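Local coordinates for putative flagellar motor switch protein FliN (Thermotoga maritima, PDB 1O6A) that probably forms part of the C-ring, the switch complex of the bacterial flagellar motor that sets the direction of rotation, at residues A[26-32]-A[46-50]; A[60-65]-A[90-96]. One frame throughout, in Å; residues are numbered along the deposited sequence.

In the fold
Interactions 1 and 2 lie on opposite sides of the chain's centre, with their own centres about 22 Å apart and their nearest atoms about 6 Å apart, so they do not touch. What joins them is one antiparallel sheet: 26-32 lies on strand 20-33, outermost within this chain, which turns a corner at Leu27, while 60-65 carries the hairpin turn between strands 56-60 and 63-73. Interaction 1 comes first along the chain and closes before interaction 2 opens. Both reach the second subunit. Interaction 1 lies where the sheet continues into the other chain, and interaction 2 packs the C-terminal helix 87-94 close to that chain, consistent with the intertwined dimers of FliN relatives.

Interaction 1 (A[26-32]-A[46-50]); sequences ELGRTRM and IELDK
Strand 28-32 meets strand 46-48 obliquely: their axes approach to 6.1 Å and their directions differ by 123°, so they cross rather than pair as regular neighbours. The chain bends at Leu27 and again at Asp49, and the contact is anchored near these two corners.

Ile46 points toward the other strand. Its CG2 lies 3.7 Å from Thr30 CG2 and its CG1 4.1 Å from CE of Met32, a selenomethionine. The side chain of Glu47 turns away, as suits an exposed acid, but its carbonyl O accepts from a water (2.7 Å) that also hydrogen-bonds Thr30 OG1 (2.8 Å). Leu48 (chi1 m, chi2 t) sets CD1 3.8 Å from Leu27 CD2, and its CD2 is 4.0 Å from Gly28 C. At Asp49 (chi1 p) the backbone N donates to Arg29 O (2.9 Å), while OD1 accepts from Arg29 N (3.0 Å); a carboxylate thus replaces the carbonyl of a regular strand pair. Lys50 CA lies 5.4 Å from Gly28 CA. At phi 160° and psi 174°, a CB on Gly28 would jam against Leu27 O and crowd the CB atoms of Leu48 and Lys50. The ammonium of Lys50 forms a salt bridge with Asp57.

Glu26 and Arg29, joined by a salt bridge (NE to OE1 2.8 Å), both touch Leu59 of strand 56-60. Residues of both segments, among them Gly28 to Met32, Ile46 and Glu47, pair antiparallel with a strand of the second subunit, extending the sheet across the interface.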
ATOM      1  N   GLU A  26       2.522  -0.884   0.828  1.00 12.76           N
ATOM      2  CA  GLU A  26       2.364   0.540   1.168  1.00 13.06           C
ATOM      3  C   GLU A  26       3.714   1.198   1.314  1.00 13.37           C
ATOM      4  O   GLU A  26       4.644   0.674   1.941  1.00 14.58           O
ATOM      5  CB  GLU A  26       1.640   0.704   2.503  1.00 12.93           C
ATOM      6  CG  GLU A  26       0.203   0.256   2.497  1.00 17.55           C
ATOM      7  CD  GLU A  26      -0.539   0.589   3.772  1.00 24.21           C
ATOM      8  OE1 GLU A  26       0.027   1.274   4.652  1.00 23.11           O
ATOM      9  OE2 GLU A  26      -1.722   0.187   3.878  1.00 22.70           O
ATOM     10  N   LEU A  27       3.796   2.390   0.739  1.00 13.60           N
ATOM     11  CA  LEU A  27       4.971   3.243   0.864  0.60 16.81           C
ATOM     12  C   LEU A  27       4.880   4.045   2.150  1.00 18.51           C
ATOM     13  O   LEU A  27       5.877   4.468   2.686  1.00 23.30           O
ATOM     14  CB  LEU A  27       5.068   4.235  -0.284  0.60 16.27           C
ATOM     15  CG  LEU A  27       6.204   5.265  -0.086  0.60 18.22           C
ATOM     16  CD1 LEU A  27       7.584   4.571  -0.003  0.60 20.87           C
ATOM     17  CD2 LEU A  27       6.167   6.271  -1.172  0.60 17.13           C
ATOM     18  N   GLY A  28       3.674   4.284   2.633  1.00 15.04           N
ATOM     19  CA  GLY A  28       3.514   5.052   3.845  1.00 14.05           C
ATOM     20  C   GLY A  28       2.120   5.619   3.964  1.00 13.95           C
ATOM     21  O   GLY A  28       1.293   5.501   3.040  1.00 13.17           O
ATOM     22  N   ARG A  29       1.893   6.233   5.118  1.00 11.84           N
ATOM     23  CA  ARG A  29       0.612   6.846   5.459  1.00 12.10           C
ATOM     24  C   ARG A  29       0.764   8.225   6.050  1.00 13.63           C
ATOM     25  O   ARG A  29       1.818   8.597   6.542  1.00 15.56           O
ATOM     26  CB  ARG A  29      -0.092   5.976   6.511  1.00 14.94           C
ATOM     27  CG  ARG A  29      -0.324   4.547   6.113  1.00 20.33           C
ATOM     28  CD  ARG A  29      -1.196   3.809   7.130  1.00 17.12           C
ATOM     29  NE  ARG A  29      -1.505   2.465   6.638  1.00 20.98           N
ATOM     30  CZ  ARG A  29      -2.380   1.648   7.193  1.00 30.81           C
ATOM     31  NH1 ARG A  29      -3.066   2.017   8.257  1.00 22.56           N
ATOM     32  NH2 ARG A  29      -2.599   0.458   6.663  1.00 31.51           N
ATOM     33  N   THR A  30      -0.317   8.995   5.993  1.00 12.45           N
ATOM     34  CA  THR A  30      -0.449  10.219   6.754  1.00 12.84           C
ATOM     35  C   THR A  30      -1.929  10.493   6.955  1.00 11.89           C
ATOM     36  O   THR A  30      -2.757   9.636   6.678  1.00 14.16           O
ATOM     37  CB  THR A  30       0.305  11.396   6.076  1.00 15.57           C
ATOM     38  OG1 THR A  30       0.269  12.558   6.915  1.00 15.50           O
ATOM     39  CG2 THR A  30      -0.320  11.814   4.770  1.00 15.91           C
ATOM     40  N   ARG A  31      -2.243  11.645   7.516  1.00 12.29           N
ATOM     41  CA  ARG A  31      -3.601  12.096   7.657  1.00 13.39           C
ATOM     42  C   ARG A  31      -3.682  13.550   7.199  1.00 13.29           C
ATOM     43  O   ARG A  31      -2.714  14.298   7.274  1.00 12.47           O
ATOM     44  CB  ARG A  31      -4.067  11.922   9.088  1.00 12.96           C
ATOM     45  CG  ARG A  31      -4.128  10.488   9.556  1.00 19.26           C
ATOM     46  CD  ARG A  31      -4.700  10.306  10.972  1.00 22.55           C
ATOM     47  NE  ARG A  31      -4.061  11.264  11.867  1.00 21.38           N
ATOM     48  CZ  ARG A  31      -4.680  12.101  12.674  1.00 16.66           C
ATOM     49  NH1 ARG A  31      -5.996  12.047  12.862  1.00 22.64           N
ATOM     50  NH2 ARG A  31      -3.951  12.935  13.407  1.00 16.93           N
HETATM   51  N   MSE A  32      -4.819  13.929   6.661  1.00 11.18           N
HETATM   52  CA  MSE A  32      -5.072  15.321   6.299  1.00 12.93           C
HETATM   53  C   MSE A  32      -6.557  15.618   6.410  1.00 12.25           C
HETATM   54  O   MSE A  32      -7.376  14.719   6.417  1.00 13.43           O
HETATM   55  CB  MSE A  32      -4.570  15.569   4.878  1.00 14.61           C
HETATM   56  CG  MSE A  32      -5.303  14.813   3.920  1.00 16.58           C
HETATM   57 SE   MSE A  32      -4.668  15.187   2.013  1.00 30.39          SE
HETATM   58  CE  MSE A  32      -2.909  15.028   2.263  1.00  3.92           C
ATOM     59  N   ILE A  46       2.749  15.442  -0.693  1.00 14.35           N
ATOM     60  CA  ILE A  46       2.210  14.812   0.516  1.00 14.98           C
ATOM     61  C   ILE A  46       3.351  14.070   1.208  1.00 14.94           C
ATOM     62  O   ILE A  46       3.938  13.138   0.652  1.00 14.91           O
ATOM     63  CB  ILE A  46       1.094  13.818   0.175  1.00 14.82           C
ATOM     64  CG1 ILE A  46      -0.048  14.506  -0.609  1.00 22.36           C
ATOM     65  CG2 ILE A  46       0.593  13.065   1.453  1.00 17.61           C
ATOM     66  CD1 ILE A  46      -1.039  13.516  -1.149  1.00 25.75           C
ATOM     67  N   GLU A  47       3.677  14.482   2.419  1.00 13.83           N
ATOM     68  CA  GLU A  47       4.750  13.807   3.175  1.00 13.52           C
ATOM     69  C   GLU A  47       4.162  12.669   3.989  1.00 13.12           C
ATOM     70  O   GLU A  47       3.063  12.769   4.567  1.00 13.86           O
ATOM     71  CB  GLU A  47       5.452  14.824   4.060  1.00 13.87           C
ATOM     72  CG  GLU A  47       6.671  14.301   4.759  1.00 23.74           C
ATOM     73  CD  GLU A  47       7.396  15.422   5.505  1.00 36.55           C
ATOM     74  OE1 GLU A  47       7.270  16.620   5.091  1.00 31.36           O
ATOM     75  OE2 GLU A  47       8.066  15.098   6.500  1.00 32.83           O
ATOM     76  N   LEU A  48       4.878  11.549   4.023  1.00 12.32           N
ATOM     77  CA  LEU A  48       4.421  10.359   4.691  1.00 11.88           C
ATOM     78  C   LEU A  48       5.250  10.038   5.959  1.00 15.39           C
ATOM     79  O   LEU A  48       6.330  10.588   6.192  1.00 13.37           O
ATOM     80  CB  LEU A  48       4.504   9.186   3.730  1.00 13.44           C
ATOM     81  CG  LEU A  48       3.757   9.329   2.414  1.00 14.42           C
ATOM     82  CD1 LEU A  48       4.213   8.171   1.480  1.00 15.82           C
ATOM     83  CD2 LEU A  48       2.277   9.355   2.666  1.00 13.41           C
ATOM     84  N   ASP A  49       4.700   9.149   6.764  1.00 12.96           N
ATOM     85  CA  ASP A  49       5.256   8.772   8.035  1.00 15.53           C
ATOM     86  C   ASP A  49       6.414   7.802   7.935  1.00 20.36           C
ATOM     87  O   ASP A  49       6.986   7.465   8.931  1.00 30.11           O
ATOM     88  CB  ASP A  49       4.143   8.220   8.979  1.00 16.43           C
ATOM     89  CG  ASP A  49       3.484   6.854   8.500  1.00 30.68           C
ATOM     90  OD1 ASP A  49       3.826   6.216   7.442  1.00 24.68           O
ATOM     91  OD2 ASP A  49       2.551   6.337   9.200  1.00 35.34           O
ATOM     92  N   LYS A  50       6.835   7.471   6.743  1.00 16.88           N
ATOM     93  CA  LYS A  50       7.950   6.549   6.529  1.00 13.23           C
ATOM     94  C   LYS A  50       9.288   7.286   6.310  1.00 14.16           C
ATOM     95  O   LYS A  50       9.360   8.283   5.608  1.00 13.00           O
ATOM     96  CB  LYS A  50       7.607   5.660   5.343  1.00 14.07           C
ATOM     97  CG  LYS A  50       8.582   4.427   5.204  1.00 20.67           C
ATOM     98  CD  LYS A  50       8.202   3.442   4.084  1.00 31.58           C
ATOM     99  CE  LYS A  50       6.929   2.638   4.443  1.00 30.75           C
ATOM    100  NZ  LYS A  50       7.076   1.865   5.683  1.00 20.69           N
TER
HETATM  101  O   HOH W   1       1.243  14.667   5.284  1.00 39.28           O

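Interaction 2 (A[60-65]-A[90-96]); sequences VNGKLI and RLELLNE
Residues 60-63 form a type I' beta turn, closed by two backbone hydrogen bonds, Lys63 N to Val60 O and Val60 N to Lys63 O, both 2.9 Å. Asn61 (phi 40°, psi 45°) and Gly62 (phi 83°, psi 1°) hold its two corners, where asparagine and glycine readily adopt positive phi. Strand 63-65 leaves the turn and runs antiparallel to helix 90-94, at 175° and 9.0 Å between axes. CA atoms are 6.6 Å apart for Lys63 and Leu93 and 6.2 Å for Ile65 and Arg90.

Val60, Lys63 and Ile65 point toward the helix, whereas Leu64 points away. Leu94 (chi1 m, chi2 t) sets CD2 3.9 Å from Val60 CG1 and 3.6 Å from Val60 O. Leu93 CD1 lies 4.0 Å from Ile65 CG2 and 3.6 Å from Leu64 O, so branched apolar chains close the gap between helix and strand. This is a beta hairpin of strands 56-60 and 63-73, with a two-residue type I' loop, covered by the C-terminal helix 87-94; Leu94 also touches Leu21 of strand 20-33.

Toward the C-terminus, Lys63 (chi1 m, chi2 m, then t, t) reaches from the strand past Leu93 O, with CE 3.5 Å from it, to Glu96, the last residue. Its NZ makes a salt bridge with Glu96 OE1 (3.1 Å), the long flexible chain spanning from strand to chain end. At the other end, Arg90 CG lies 4.1 Å from Ile65 CD1, while its guanidinium hydrogen-bonds Val85 O and the carbonyls of Val37 and Met40 of the second subunit.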
ATOM      1  N   VAL A  60      -1.653  -8.219   4.199  1.00 15.69           N
ATOM      2  CA  VAL A  60      -2.447  -9.281   3.629  1.00 14.31           C
ATOM      3  C   VAL A  60      -3.802  -9.154   4.279  1.00 16.19           C
ATOM      4  O   VAL A  60      -3.896  -9.134   5.503  1.00 16.43           O
ATOM      5  CB  VAL A  60      -1.788 -10.661   3.813  1.00 16.91           C
ATOM      6  CG1 VAL A  60      -2.684 -11.755   3.195  1.00 21.79           C
ATOM      7  CG2 VAL A  60      -0.451 -10.694   3.134  1.00 18.90           C
ATOM      8  N   ASN A  61      -4.851  -8.992   3.457  1.00 15.88           N
ATOM      9  CA  ASN A  61      -6.171  -8.625   3.945  1.00 19.96           C
ATOM     10  C   ASN A  61      -6.100  -7.579   5.056  1.00 19.11           C
ATOM     11  O   ASN A  61      -6.747  -7.712   6.087  1.00 19.11           O
ATOM     12  CB  ASN A  61      -6.937  -9.868   4.422  1.00 19.96           C
ATOM     13  CG  ASN A  61      -7.293 -10.813   3.306  1.00 26.66           C
ATOM     14  OD1 ASN A  61      -7.076 -10.544   2.131  1.00 25.33           O
ATOM     15  ND2 ASN A  61      -7.863 -11.951   3.679  1.00 25.47           N
ATOM     16  N   GLY A  62      -5.283  -6.550   4.859  1.00 20.19           N
ATOM     17  CA  GLY A  62      -5.211  -5.441   5.805  1.00 19.53           C
ATOM     18  C   GLY A  62      -4.333  -5.635   7.026  1.00 19.60           C
ATOM     19  O   GLY A  62      -4.253  -4.751   7.851  1.00 20.73           O
ATOM     20  N   LYS A  63      -3.681  -6.787   7.150  1.00 18.61           N
ATOM     21  CA  LYS A  63      -2.838  -7.096   8.316  1.00 17.93           C
ATOM     22  C   LYS A  63      -1.370  -7.028   7.906  1.00 15.93           C
ATOM     23  O   LYS A  63      -0.991  -7.586   6.904  1.00 13.13           O
ATOM     24  CB  LYS A  63      -3.142  -8.519   8.825  1.00 19.00           C
ATOM     25  CG  LYS A  63      -4.591  -8.738   9.242  1.00 24.25           C
ATOM     26  CD  LYS A  63      -4.933  -8.043  10.553  1.00 28.80           C
ATOM     27  CE  LYS A  63      -6.426  -8.292  10.916  1.00 43.06           C
ATOM     28  NZ  LYS A  63      -6.914  -7.409  12.035  1.00 46.18           N
ATOM     29  N   LEU A  64      -0.554  -6.334   8.678  1.00 15.78           N
ATOM     30  CA  LEU A  64       0.865  -6.220   8.391  1.00 17.42           C
ATOM     31  C   LEU A  64       1.535  -7.531   8.725  1.00 17.18           C
ATOM     32  O   LEU A  64       1.534  -7.953   9.878  1.00 16.63           O
ATOM     33  CB  LEU A  64       1.477  -5.099   9.221  1.00 18.04           C
ATOM     34  CG  LEU A  64       2.967  -4.900   9.045  1.00 17.25           C
ATOM     35  CD1 LEU A  64       3.268  -4.331   7.681  1.00 16.14           C
ATOM     36  CD2 LEU A  64       3.475  -4.013  10.182  1.00 21.76           C
ATOM     37  N   ILE A  65       2.048  -8.234   7.725  1.00 14.27           N
ATOM     38  CA  ILE A  65       2.766  -9.483   8.038  1.00 15.64           C
ATOM     39  C   ILE A  65       4.239  -9.445   7.662  1.00 16.50           C
ATOM     40  O   ILE A  65       5.009 -10.312   8.079  1.00 17.69           O
ATOM     41  CB  ILE A  65       2.112 -10.698   7.408  1.00 19.06           C
ATOM     42  CG1 ILE A  65       2.125 -10.618   5.911  1.00 19.01           C
ATOM     43  CG2 ILE A  65       0.654 -10.943   7.911  1.00 21.35           C
ATOM     44  CD1 ILE A  65       2.383 -11.965   5.319  1.00 32.53           C
ATOM     45  N   ARG A  90       1.346 -15.504  10.995  1.00 17.49           N
ATOM     46  CA  ARG A  90       0.601 -15.031   9.826  1.00 18.59           C
ATOM     47  C   ARG A  90      -0.843 -15.578   9.906  1.00 19.20           C
ATOM     48  O   ARG A  90      -1.814 -14.869   9.643  1.00 18.89           O
ATOM     49  CB  ARG A  90       1.261 -15.515   8.524  1.00 21.53           C
ATOM     50  CG  ARG A  90       2.603 -14.919   8.208  1.00 20.39           C
ATOM     51  CD  ARG A  90       3.351 -15.595   7.076  1.00 22.99           C
ATOM     52  NE  ARG A  90       4.737 -15.839   7.457  1.00 18.12           N
ATOM     53  CZ  ARG A  90       5.656 -16.385   6.684  1.00 19.42           C
ATOM     54  NH1 ARG A  90       5.368 -16.804   5.448  1.00 18.27           N
ATOM     55  NH2 ARG A  90       6.888 -16.524   7.169  1.00 19.01           N
ATOM     56  N   LEU A  91      -0.969 -16.843  10.273  1.00 18.98           N
ATOM     57  CA  LEU A  91      -2.286 -17.445  10.478  1.00 19.77           C
ATOM     58  C   LEU A  91      -3.087 -16.747  11.548  1.00 21.53           C
ATOM     59  O   LEU A  91      -4.296 -16.536  11.386  1.00 25.87           O
ATOM     60  CB  LEU A  91      -2.139 -18.912  10.875  1.00 21.70           C
ATOM     61  CG  LEU A  91      -2.259 -19.891   9.733  1.00 30.66           C
ATOM     62  CD1 LEU A  91      -2.125 -21.306  10.298  1.00 31.81           C
ATOM     63  CD2 LEU A  91      -3.608 -19.705   8.973  1.00 33.52           C
ATOM     64  N   GLU A  92      -2.429 -16.440  12.663  1.00 23.22           N
ATOM     65  CA  GLU A  92      -3.088 -15.826  13.811  1.00 26.08           C
ATOM     66  C   GLU A  92      -3.656 -14.482  13.396  1.00 25.58           C
ATOM     67  O   GLU A  92      -4.800 -14.167  13.696  1.00 25.62           O
ATOM     68  CB  GLU A  92      -2.112 -15.622  14.979  1.00 27.67           C
ATOM     69  CG  GLU A  92      -1.797 -16.884  15.780  1.00 33.68           C
ATOM     70  CD  GLU A  92      -0.622 -16.724  16.754  1.00 42.54           C
ATOM     71  OE1 GLU A  92      -0.017 -15.625  16.845  1.00 45.02           O
ATOM     72  OE2 GLU A  92      -0.290 -17.718  17.441  1.00 51.90           O
ATOM     73  N   LEU A  93      -2.842 -13.691  12.712  1.00 23.73           N
ATOM     74  CA  LEU A  93      -3.224 -12.338  12.330  1.00 22.72           C
ATOM     75  C   LEU A  93      -4.371 -12.356  11.341  1.00 22.57           C
ATOM     76  O   LEU A  93      -5.262 -11.512  11.396  1.00 23.21           O
ATOM     77  CB  LEU A  93      -2.046 -11.626  11.685  1.00 24.77           C
ATOM     78  CG  LEU A  93      -0.997 -11.044  12.616  1.00 25.51           C
ATOM     79  CD1 LEU A  93       0.247 -10.700  11.846  1.00 27.43           C
ATOM     80  CD2 LEU A  93      -1.538  -9.796  13.301  1.00 27.77           C
ATOM     81  N   LEU A  94      -4.320 -13.301  10.405  1.00 22.89           N
ATOM     82  CA  LEU A  94      -5.353 -13.420   9.384  1.00 25.05           C
ATOM     83  C   LEU A  94      -6.644 -13.940   9.989  1.00 28.39           C
ATOM     84  O   LEU A  94      -7.708 -13.737   9.420  1.00 29.09           O
ATOM     85  CB  LEU A  94      -4.909 -14.358   8.256  1.00 23.14           C
ATOM     86  CG  LEU A  94      -3.798 -13.769   7.403  1.00 26.19           C
ATOM     87  CD1 LEU A  94      -3.236 -14.812   6.471  1.00 30.20           C
ATOM     88  CD2 LEU A  94      -4.314 -12.553   6.645  1.00 29.38           C
ATOM     89  N   ASN A  95      -6.541 -14.613  11.133  1.00 32.80           N
ATOM     90  CA  ASN A  95      -7.715 -15.163  11.840  1.00 35.05           C
ATOM     91  C   ASN A  95      -8.336 -14.204  12.859  1.00 37.80           C
ATOM     92  O   ASN A  95      -9.383 -14.514  13.443  1.00 38.75           O
ATOM     93  CB  ASN A  95      -7.368 -16.487  12.534  1.00 33.53           C
ATOM     94  CG  ASN A  95      -7.665 -17.677  11.669  1.00 40.78           C
ATOM     95  OD1 ASN A  95      -6.938 -17.955  10.718  1.00 50.28           O
ATOM     96  ND2 ASN A  95      -8.746 -18.389  11.984  1.00 50.05           N
ATOM     97  N   GLU A  96      -7.691 -13.062  13.092  1.00 40.93           N
ATOM     98  CA  GLU A  96      -8.332 -11.964  13.818  1.00 44.21           C
ATOM     99  C   GLU A  96      -9.610 -11.529  13.081  1.00 45.81           C
ATOM    100  O   GLU A  96      -9.651 -11.419  11.844  1.00 46.27           O
ATOM    101  CB  GLU A  96      -7.379 -10.775  13.962  1.00 45.52           C
ATOM    102  CG  GLU A  96      -6.229 -11.019  14.932  1.00 48.43           C
ATOM    103  CD  GLU A  96      -5.273  -9.831  15.045  1.00 53.39           C
ATOM    104  OE1 GLU A  96      -5.279  -8.933  14.162  1.00 50.97           O
ATOM    105  OE2 GLU A  96      -4.499  -9.803  16.029  1.00 58.52           O
ATOM    106  OXT GLU A  96     -10.649 -11.299  13.707  1.00 47.57           O
TER